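Side-chain contacts in 8-amino-8-demethylriboflavin N,N-dimethyltransferase (Streptomyces davawensis, PDB 4D7K), which catalyses the two S-adenosyl-methionine-dependent N-methylations that turn 8-amino-8-demethyl-D-riboflavin into the antibiotic roseoflavin: residues 289-293 with 294-298; 248-251 with 252-256; 126-129 with 130-134. One frame throughout, in Å; residues are numbered along the deposited sequence.

In the fold
All three contacts are local, at the ends of helices or strands within the O-methyltransferase domain, and they follow the chain in the order 3, 2, 1. Contact 3 (126-134) joins helix 120-126 to the short helix 131-134. Contact 2 (248-256) ends the central strand 247-251 of the seven-stranded mixed sheet, and contact 1 (289-298), beyond the neighbouring parallel strand 280-285, opens helix 293-305. Their centres lie about 18 Å (1 and 2), 22 Å (1 and 3) and 24 Å (2 and 3) apart, and none touches another. Contacts 1 and 3 reach the second subunit of the homodimer; contact 2 lies near the predicted S-adenosyl-methionine site.

Contact 1: 289-293 with 294-298; sequences GETGE and LGKVL
T291 packs closely against the first turn of the following helix, its OG1 lying 3.4 Å from G295 CA. With OG1 anti to the backbone N (chi1 -175°), the hydroxyl is set against G295 and CG2 is left to meet K296; OG1 is hydrogen-bonded to V336 O. G295, which has no side chain, lets it come this near to the helix backbone. The methyl CG2 of T291 meets the base of the K296 side chain, 4.1 Å from K296 CG, where the two side chains cross at a slant. G292 occupies the N-cap position of helix 293-305, and the first helical bonds start here: K296 N donates to G292 O at 3.2 Å, with an N-H...O angle of 154°. One residue further on, V297 N gives an equally long bond to E293 O; the methyl V297 CG2 also rests 3.4 Å from E293 O. On the looser, more exposed side, E293 bends back at chi2 (-57°) and runs alongside the extended K296 chain, both pointing the same way. Their ends form a salt bridge of 3.5 Å between E293 OE2 and K296 NZ, with OE1 of the same carboxylate farther from the ammonium. The ammonium of K296 also forms a salt bridge with E78 of the second subunit, and L294 and V297 pack on V22 and A69 of that subunit.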
ATOM      1  N   GLY A 289      20.748  -9.996   9.488  1.00 56.23           N
ATOM      2  CA  GLY A 289      21.310 -11.288   9.144  1.00 50.24           C
ATOM      3  C   GLY A 289      20.629 -12.422   9.886  1.00 52.57           C
ATOM      4  O   GLY A 289      20.807 -13.591   9.546  1.00 55.52           O
ATOM      5  N   GLU A 290      19.848 -12.081  10.907  1.00 49.67           N
ATOM      6  CA  GLU A 290      19.149 -13.088  11.702  1.00 49.35           C
ATOM      7  C   GLU A 290      17.729 -12.639  12.019  1.00 54.89           C
ATOM      8  O   GLU A 290      17.243 -12.785  13.140  1.00 67.33           O
ATOM      9  CB  GLU A 290      19.924 -13.390  12.986  1.00 47.21           C
ATOM     10  CG  GLU A 290      21.288 -14.018  12.727  1.00 55.17           C
ATOM     11  CD  GLU A 290      22.068 -14.276  13.992  1.00 58.12           C
ATOM     12  OE1 GLU A 290      21.543 -14.986  14.875  1.00 65.59           O
ATOM     13  OE2 GLU A 290      23.206 -13.769  14.102  1.00 55.36           O
ATOM     14  N   THR A 291      17.077 -12.076  11.012  1.00 43.42           N
ATOM     15  CA  THR A 291      15.671 -11.728  11.092  1.00 44.33           C
ATOM     16  C   THR A 291      14.977 -12.379   9.904  1.00 51.68           C
ATOM     17  O   THR A 291      15.642 -12.830   8.970  1.00 52.33           O
ATOM     18  CB  THR A 291      15.449 -10.204  11.075  1.00 40.71           C
ATOM     19  OG1 THR A 291      14.060  -9.916  11.264  1.00 37.35           O
ATOM     20  CG2 THR A 291      15.912  -9.613   9.748  1.00 35.07           C
ATOM     21  N   GLY A 292      13.651 -12.437   9.935  1.00 53.81           N
ATOM     22  CA  GLY A 292      12.908 -13.063   8.853  1.00 48.55           C
ATOM     23  C   GLY A 292      12.680 -12.084   7.724  1.00 40.83           C
ATOM     24  O   GLY A 292      13.097 -10.932   7.812  1.00 43.09           O
ATOM     25  N   GLU A 293      12.015 -12.539   6.667  1.00 39.46           N
ATOM     26  CA  GLU A 293      11.729 -11.699   5.505  1.00 39.91           C
ATOM     27  C   GLU A 293      10.939 -10.444   5.872  1.00 40.03           C
ATOM     28  O   GLU A 293      11.123  -9.382   5.272  1.00 35.52           O
ATOM     29  CB  GLU A 293      10.961 -12.499   4.454  1.00 39.37           C
ATOM     30  CG  GLU A 293      11.626 -13.809   4.067  1.00 55.96           C
ATOM     31  CD  GLU A 293      13.044 -13.620   3.562  1.00 73.08           C
ATOM     32  OE1 GLU A 293      13.242 -12.819   2.624  1.00 77.61           O
ATOM     33  OE2 GLU A 293      13.962 -14.271   4.105  1.00 80.74           O
ATOM     34  N   LEU A 294      10.047 -10.573   6.846  1.00 35.93           N
ATOM     35  CA  LEU A 294       9.241  -9.441   7.281  1.00 37.89           C
ATOM     36  C   LEU A 294      10.146  -8.375   7.876  1.00 34.21           C
ATOM     37  O   LEU A 294       9.997  -7.183   7.595  1.00 37.55           O
ATOM     38  CB  LEU A 294       8.186  -9.880   8.298  1.00 41.04           C
ATOM     39  CG  LEU A 294       7.229  -8.777   8.762  1.00 41.56           C
ATOM     40  CD1 LEU A 294       6.488  -8.198   7.574  1.00 38.11           C
ATOM     41  CD2 LEU A 294       6.249  -9.298   9.810  1.00 41.56           C
ATOM     42  N   GLY A 295      11.096  -8.822   8.688  1.00 34.26           N
ATOM     43  CA  GLY A 295      12.050  -7.939   9.330  1.00 30.02           C
ATOM     44  C   GLY A 295      12.886  -7.165   8.337  1.00 31.50           C
ATOM     45  O   GLY A 295      13.138  -5.984   8.535  1.00 39.06           O
ATOM     46  N   LYS A 296      13.310  -7.822   7.259  1.00 34.15           N
ATOM     47  CA  LYS A 296      14.084  -7.144   6.221  1.00 39.19           C
ATOM     48  C   LYS A 296      13.271  -6.014   5.594  1.00 38.13           C
ATOM     49  O   LYS A 296      13.808  -4.951   5.275  1.00 38.53           O
ATOM     50  CB  LYS A 296      14.538  -8.134   5.142  1.00 27.88           C
ATOM     51  CG  LYS A 296      15.405  -9.273   5.668  1.00 29.25           C
ATOM     52  CD  LYS A 296      15.642 -10.321   4.592  1.00 38.12           C
ATOM     53  CE  LYS A 296      16.533 -11.438   5.101  1.00 40.37           C
ATOM     54  NZ  LYS A 296      16.919 -12.367   4.010  1.00 59.16           N
ATOM     55  N   VAL A 297      11.971  -6.252   5.434  1.00 37.87           N
ATOM     56  CA  VAL A 297      11.051  -5.242   4.916  1.00 34.92           C
ATOM     57  C   VAL A 297      10.835  -4.087   5.896  1.00 34.99           C
ATOM     58  O   VAL A 297      10.830  -2.926   5.495  1.00 33.66           O
ATOM     59  CB  VAL A 297       9.683  -5.862   4.568  1.00 31.57           C
ATOM     60  CG1 VAL A 297       8.690  -4.778   4.197  1.00 32.66           C
ATOM     61  CG2 VAL A 297       9.831  -6.860   3.423  1.00 24.92           C
ATOM     62  N   LEU A 298      10.671  -4.399   7.178  1.00 36.58           N
ATOM     63  CA  LEU A 298      10.367  -3.373   8.174  1.00 35.52           C
ATOM     64  C   LEU A 298      11.545  -2.442   8.457  1.00 37.24           C
ATOM     65  O   LEU A 298      11.366  -1.383   9.054  1.00 46.70           O
ATOM     66  CB  LEU A 298       9.908  -4.010   9.488  1.00 34.30           C
ATOM     67  CG  LEU A 298       8.579  -4.768   9.510  1.00 41.21           C
ATOM     68  CD1 LEU A 298       8.232  -5.147  10.943  1.00 41.43           C
ATOM     69  CD2 LEU A 298       7.449  -3.955   8.884  1.00 41.32           C
TER

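Contact 2: 248-251 with 252-256; sequences YVLR and GVLED
L250 and L254 meet through one methyl each, L250 CD1 lying 3.7 Å from L254 CD1, with the two side chains crossing at about a right angle. The other branch of L250, CD2, turns to V253 and touches its CB and CG2, both at 4.2 Å. V253 in turn sets CG2 over the backbone of R251, 3.6 Å from R251 O; with CG1 anti to the backbone N (chi1 177°), CG2 is the methyl that lies beside N and against this peptide. A bound water lies in the turn: it donates to L250 O at 3.0 Å and accepts from V253 N at 3.2 Å, bridging the strand end and the loop where no direct hydrogen bond crosses between the segments. The loop leaves the C-terminal end of strand 247-251, the edge at which class I methyltransferases of the Rossmann-like fold bind their cofactor. G252 makes the turn with positive phi (62°). V253 comes near the side chain of F237, a predicted S-adenosyl-methionine contact. Further out, L266 and I269 of helix 259-270 pack on L250, and L265 of the same helix packs on L254. The carbonyl of L254 accepts a hydrogen bond from R311. The R251 guanidinium is held by other parts of the chain: NH2 is hydrogen-bonded to G187 O, and NE makes a weak, long ion pair with D184.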
ATOM      1  N   TYR A 248      17.815  -7.842  33.051  1.00 51.36           N
ATOM      2  CA  TYR A 248      17.785  -6.472  32.558  1.00 46.30           C
ATOM      3  C   TYR A 248      17.343  -6.453  31.103  1.00 44.13           C
ATOM      4  O   TYR A 248      17.862  -7.208  30.280  1.00 49.50           O
ATOM      5  CB  TYR A 248      19.156  -5.810  32.704  1.00 47.68           C
ATOM      6  CG  TYR A 248      19.538  -5.527  34.134  1.00 50.45           C
ATOM      7  CD1 TYR A 248      20.004  -6.540  34.960  1.00 52.42           C
ATOM      8  CD2 TYR A 248      19.436  -4.245  34.660  1.00 54.89           C
ATOM      9  CE1 TYR A 248      20.351  -6.285  36.271  1.00 53.85           C
ATOM     10  CE2 TYR A 248      19.786  -3.981  35.973  1.00 50.08           C
ATOM     11  CZ  TYR A 248      20.243  -5.005  36.773  1.00 51.31           C
ATOM     12  OH  TYR A 248      20.595  -4.753  38.079  1.00 55.28           O
ATOM     13  N   VAL A 249      16.382  -5.590  30.788  1.00 44.85           N
ATOM     14  CA  VAL A 249      15.785  -5.567  29.459  1.00 41.16           C
ATOM     15  C   VAL A 249      15.992  -4.227  28.751  1.00 49.85           C
ATOM     16  O   VAL A 249      15.657  -3.173  29.288  1.00 49.95           O
ATOM     17  CB  VAL A 249      14.277  -5.874  29.527  1.00 45.03           C
ATOM     18  CG1 VAL A 249      13.673  -5.888  28.134  1.00 40.49           C
ATOM     19  CG2 VAL A 249      14.034  -7.204  30.245  1.00 40.88           C
ATOM     20  N   LEU A 250      16.558  -4.285  27.548  1.00 53.32           N
ATOM     21  CA  LEU A 250      16.756  -3.105  26.708  1.00 56.03           C
ATOM     22  C   LEU A 250      15.951  -3.225  25.422  1.00 53.22           C
ATOM     23  O   LEU A 250      16.360  -3.922  24.494  1.00 52.68           O
ATOM     24  CB  LEU A 250      18.238  -2.919  26.376  1.00 51.42           C
ATOM     25  CG  LEU A 250      19.125  -2.289  27.443  1.00 45.87           C
ATOM     26  CD1 LEU A 250      20.583  -2.425  27.049  1.00 49.82           C
ATOM     27  CD2 LEU A 250      18.752  -0.830  27.625  1.00 48.95           C
ATOM     28  N   ARG A 251      14.813  -2.545  25.361  1.00 61.90           N
ATOM     29  CA  ARG A 251      13.914  -2.690  24.219  1.00 71.35           C
ATOM     30  C   ARG A 251      13.847  -1.426  23.365  1.00 79.81           C
ATOM     31  O   ARG A 251      13.210  -0.441  23.736  1.00 79.67           O
ATOM     32  CB  ARG A 251      12.512  -3.084  24.695  1.00 75.73           C
ATOM     33  CG  ARG A 251      11.964  -2.249  25.850  1.00 83.95           C
ATOM     34  CD  ARG A 251      10.627  -2.788  26.334  1.00 87.36           C
ATOM     35  NE  ARG A 251       9.716  -1.726  26.754  1.00 91.77           N
ATOM     36  CZ  ARG A 251       8.817  -1.155  25.957  1.00100.57           C
ATOM     37  NH1 ARG A 251       8.707  -1.542  24.692  1.00101.05           N
ATOM     38  NH2 ARG A 251       8.025  -0.197  26.422  1.00105.61           N
ATOM     39  N   GLY A 252      14.515  -1.470  22.215  1.00 93.46           N
ATOM     40  CA  GLY A 252      14.517  -0.356  21.283  1.00100.74           C
ATOM     41  C   GLY A 252      15.128   0.897  21.875  1.00 98.72           C
ATOM     42  O   GLY A 252      14.520   1.968  21.858  1.00101.54           O
ATOM     43  N   VAL A 253      16.340   0.761  22.401  1.00 89.49           N
ATOM     44  CA  VAL A 253      17.012   1.869  23.062  1.00 89.19           C
ATOM     45  C   VAL A 253      18.329   2.219  22.374  1.00 97.08           C
ATOM     46  O   VAL A 253      18.562   3.369  21.999  1.00101.23           O
ATOM     47  CB  VAL A 253      17.289   1.546  24.543  1.00 81.90           C
ATOM     48  CG1 VAL A 253      18.065   2.678  25.200  1.00 86.22           C
ATOM     49  CG2 VAL A 253      15.983   1.278  25.282  1.00 75.34           C
ATOM     50  N   LEU A 254      19.177   1.212  22.199  1.00 94.43           N
ATOM     51  CA  LEU A 254      20.520   1.412  21.668  1.00 91.35           C
ATOM     52  C   LEU A 254      20.521   1.598  20.154  1.00 98.26           C
ATOM     53  O   LEU A 254      21.579   1.726  19.539  1.00104.47           O
ATOM     54  CB  LEU A 254      21.408   0.228  22.047  1.00 82.50           C
ATOM     55  CG  LEU A 254      21.304  -0.190  23.514  1.00 75.50           C
ATOM     56  CD1 LEU A 254      22.134  -1.434  23.784  1.00 73.94           C
ATOM     57  CD2 LEU A 254      21.729   0.955  24.417  1.00 78.31           C
ATOM     58  N   GLU A 255      19.331   1.612  19.562  1.00 99.67           N
ATOM     59  CA  GLU A 255      19.186   1.762  18.120  1.00107.07           C
ATOM     60  C   GLU A 255      19.681   3.121  17.627  1.00122.63           C
ATOM     61  O   GLU A 255      20.214   3.230  16.522  1.00127.85           O
ATOM     62  CB  GLU A 255      17.723   1.561  17.716  1.00101.13           C
ATOM     63  CG  GLU A 255      17.224   0.141  17.911  1.00 97.05           C
ATOM     64  CD  GLU A 255      15.714   0.041  17.854  1.00106.72           C
ATOM     65  OE1 GLU A 255      15.043   1.073  18.065  1.00114.02           O
ATOM     66  OE2 GLU A 255      15.197  -1.067  17.599  1.00108.05           O
ATOM     67  N   ASP A 256      19.508   4.153  18.447  1.00129.13           N
ATOM     68  CA  ASP A 256      19.915   5.500  18.062  1.00136.44           C
ATOM     69  C   ASP A 256      21.029   6.048  18.952  1.00130.18           C
ATOM     70  O   ASP A 256      21.431   7.205  18.812  1.00137.91           O
ATOM     71  CB  ASP A 256      18.711   6.447  18.083  1.00142.51           C
ATOM     72  CG  ASP A 256      17.982   6.432  19.411  1.00138.67           C
ATOM     73  OD1 ASP A 256      18.086   5.422  20.137  1.00129.97           O
ATOM     74  OD2 ASP A 256      17.301   7.430  19.725  1.00144.39           O
TER
HETATM   75  O   HOH W   1      17.358  -2.221  22.275  1.00 57.73           O

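Contact 3: 126-129 with 130-134; sequences TGVP and AFQLR
The turn between helix 120-126 and the short helix 131-134 is drawn together by V128 and P129, which meet Q132 and L133 in the first turn of the second helix. G127, the first residue beyond the earlier helix, leaves helical geometry with positive phi (109°), and V128 after it points its CB toward the next helix. V128 CB lies 3.8 Å from L133 CD2, and the same leucine methyl touches V128 CG1 at 3.9 Å; the two side chains slant across one another. V128 CG1 also meets the aliphatic base of Q132, at 4.0 Å from CB, this pair crossing at roughly a right angle. The backbone adds a weak bond from Q132 N to P129 O, 3.1 Å long and bent to 132° at the hydrogen. Around the turn, S123 of helix 120-126 is hydrogen-bonded to V128 O and touches A130, while F131 turns off into the protein, where its ring stacks with H135 and meets F142 edge-to-face. P129 also packs against R62 of the second subunit. Beyond CB, the Q132 side chain runs extended (chi2 -178°) to P129, and P129 CG sits over the flat face of the Q132 amide, 3.7 Å from Q132 CD and 3.6 Å from Q132 NE2.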
ATOM      1  N   THR A 126      21.589   9.690  -1.080  1.00 59.77           N
ATOM      2  CA  THR A 126      22.274  10.706  -0.282  1.00 68.47           C
ATOM      3  C   THR A 126      22.916  10.141   0.981  1.00 69.22           C
ATOM      4  O   THR A 126      24.060  10.458   1.298  1.00 72.01           O
ATOM      5  CB  THR A 126      21.312  11.835   0.127  1.00 74.46           C
ATOM      6  OG1 THR A 126      20.683  12.375  -1.043  1.00 75.26           O
ATOM      7  CG2 THR A 126      22.060  12.936   0.849  1.00 87.98           C
ATOM      8  N   GLY A 127      22.176   9.309   1.704  1.00 68.09           N
ATOM      9  CA  GLY A 127      22.664   8.776   2.962  1.00 63.41           C
ATOM     10  C   GLY A 127      21.918   9.387   4.129  1.00 59.18           C
ATOM     11  O   GLY A 127      22.082   8.972   5.275  1.00 59.77           O
ATOM     12  N   VAL A 128      21.096  10.386   3.827  1.00 58.08           N
ATOM     13  CA  VAL A 128      20.266  11.038   4.829  1.00 56.41           C
ATOM     14  C   VAL A 128      18.920  10.323   4.948  1.00 54.61           C
ATOM     15  O   VAL A 128      18.335   9.932   3.935  1.00 49.07           O
ATOM     16  CB  VAL A 128      20.047  12.527   4.481  1.00 62.28           C
ATOM     17  CG1 VAL A 128      19.132  13.195   5.496  1.00 56.81           C
ATOM     18  CG2 VAL A 128      21.388  13.252   4.399  1.00 56.41           C
ATOM     19  N   PRO A 129      18.445  10.106   6.186  1.00 52.20           N
ATOM     20  CA  PRO A 129      17.084   9.597   6.391  1.00 45.92           C
ATOM     21  C   PRO A 129      16.082  10.405   5.574  1.00 47.85           C
ATOM     22  O   PRO A 129      16.175  11.634   5.534  1.00 53.10           O
ATOM     23  CB  PRO A 129      16.852   9.777   7.899  1.00 43.21           C
ATOM     24  CG  PRO A 129      18.164  10.324   8.467  1.00 47.96           C
ATOM     25  CD  PRO A 129      19.219  10.123   7.435  1.00 42.78           C
ATOM     26  N   ALA A 130      15.155   9.716   4.920  1.00 40.61           N
ATOM     27  CA  ALA A 130      14.257  10.346   3.957  1.00 37.55           C
ATOM     28  C   ALA A 130      13.414  11.465   4.565  1.00 47.50           C
ATOM     29  O   ALA A 130      13.207  12.502   3.931  1.00 48.08           O
ATOM     30  CB  ALA A 130      13.361   9.300   3.330  1.00 40.44           C
ATOM     31  N   PHE A 131      12.940  11.260   5.791  1.00 37.19           N
ATOM     32  CA  PHE A 131      12.096  12.246   6.455  1.00 43.94           C
ATOM     33  C   PHE A 131      12.824  13.580   6.610  1.00 51.91           C
ATOM     34  O   PHE A 131      12.220  14.645   6.483  1.00 49.69           O
ATOM     35  CB  PHE A 131      11.638  11.732   7.825  1.00 45.13           C
ATOM     36  CG  PHE A 131      10.598  12.601   8.487  1.00 47.32           C
ATOM     37  CD1 PHE A 131      10.967  13.707   9.238  1.00 39.98           C
ATOM     38  CD2 PHE A 131       9.250  12.303   8.362  1.00 43.46           C
ATOM     39  CE1 PHE A 131      10.012  14.506   9.845  1.00 47.12           C
ATOM     40  CE2 PHE A 131       8.290  13.092   8.966  1.00 46.36           C
ATOM     41  CZ  PHE A 131       8.670  14.200   9.711  1.00 43.57           C
ATOM     42  N   GLN A 132      14.126  13.518   6.867  1.00 56.68           N
ATOM     43  CA  GLN A 132      14.909  14.727   7.097  1.00 61.18           C
ATOM     44  C   GLN A 132      15.299  15.434   5.801  1.00 64.77           C
ATOM     45  O   GLN A 132      15.897  16.508   5.833  1.00 68.46           O
ATOM     46  CB  GLN A 132      16.164  14.399   7.905  1.00 64.25           C
ATOM     47  CG  GLN A 132      15.876  13.786   9.264  1.00 66.14           C
ATOM     48  CD  GLN A 132      17.137  13.510  10.058  1.00 72.36           C
ATOM     49  OE1 GLN A 132      18.194  14.084   9.786  1.00 69.72           O
ATOM     50  NE2 GLN A 132      17.034  12.623  11.042  1.00 74.25           N
ATOM     51  N   LEU A 133      14.970  14.833   4.664  1.00 64.08           N
ATOM     52  CA  LEU A 133      15.230  15.469   3.377  1.00 61.08           C
ATOM     53  C   LEU A 133      14.141  16.483   3.047  1.00 53.24           C
ATOM     54  O   LEU A 133      14.420  17.551   2.506  1.00 63.55           O
ATOM     55  CB  LEU A 133      15.334  14.425   2.259  1.00 63.39           C
ATOM     56  CG  LEU A 133      16.631  13.618   2.171  1.00 64.08           C
ATOM     57  CD1 LEU A 133      16.589  12.682   0.979  1.00 63.06           C
ATOM     58  CD2 LEU A 133      17.838  14.538   2.079  1.00 68.66           C
ATOM     59  N   ARG A 134      12.899  16.143   3.376  1.00 49.06           N
ATOM     60  CA  ARG A 134      11.764  17.011   3.082  1.00 59.65           C
ATOM     61  C   ARG A 134      11.445  17.912   4.273  1.00 63.27           C
ATOM     62  O   ARG A 134      10.828  18.967   4.121  1.00 66.45           O
ATOM     63  CB  ARG A 134      10.539  16.176   2.690  1.00 69.72           C
ATOM     64  CG  ARG A 134       9.277  16.989   2.421  1.00 81.13           C
ATOM     65  CD  ARG A 134       8.377  16.335   1.385  1.00 81.58           C
ATOM     66  NE  ARG A 134       8.885  16.534   0.031  1.00 79.23           N
ATOM     67  CZ  ARG A 134       9.625  15.648  -0.627  1.00 77.18           C
ATOM     68  NH1 ARG A 134       9.939  14.493  -0.055  1.00 77.68           N
ATOM     69  NH2 ARG A 134      10.046  15.915  -1.857  1.00 76.27           N
TER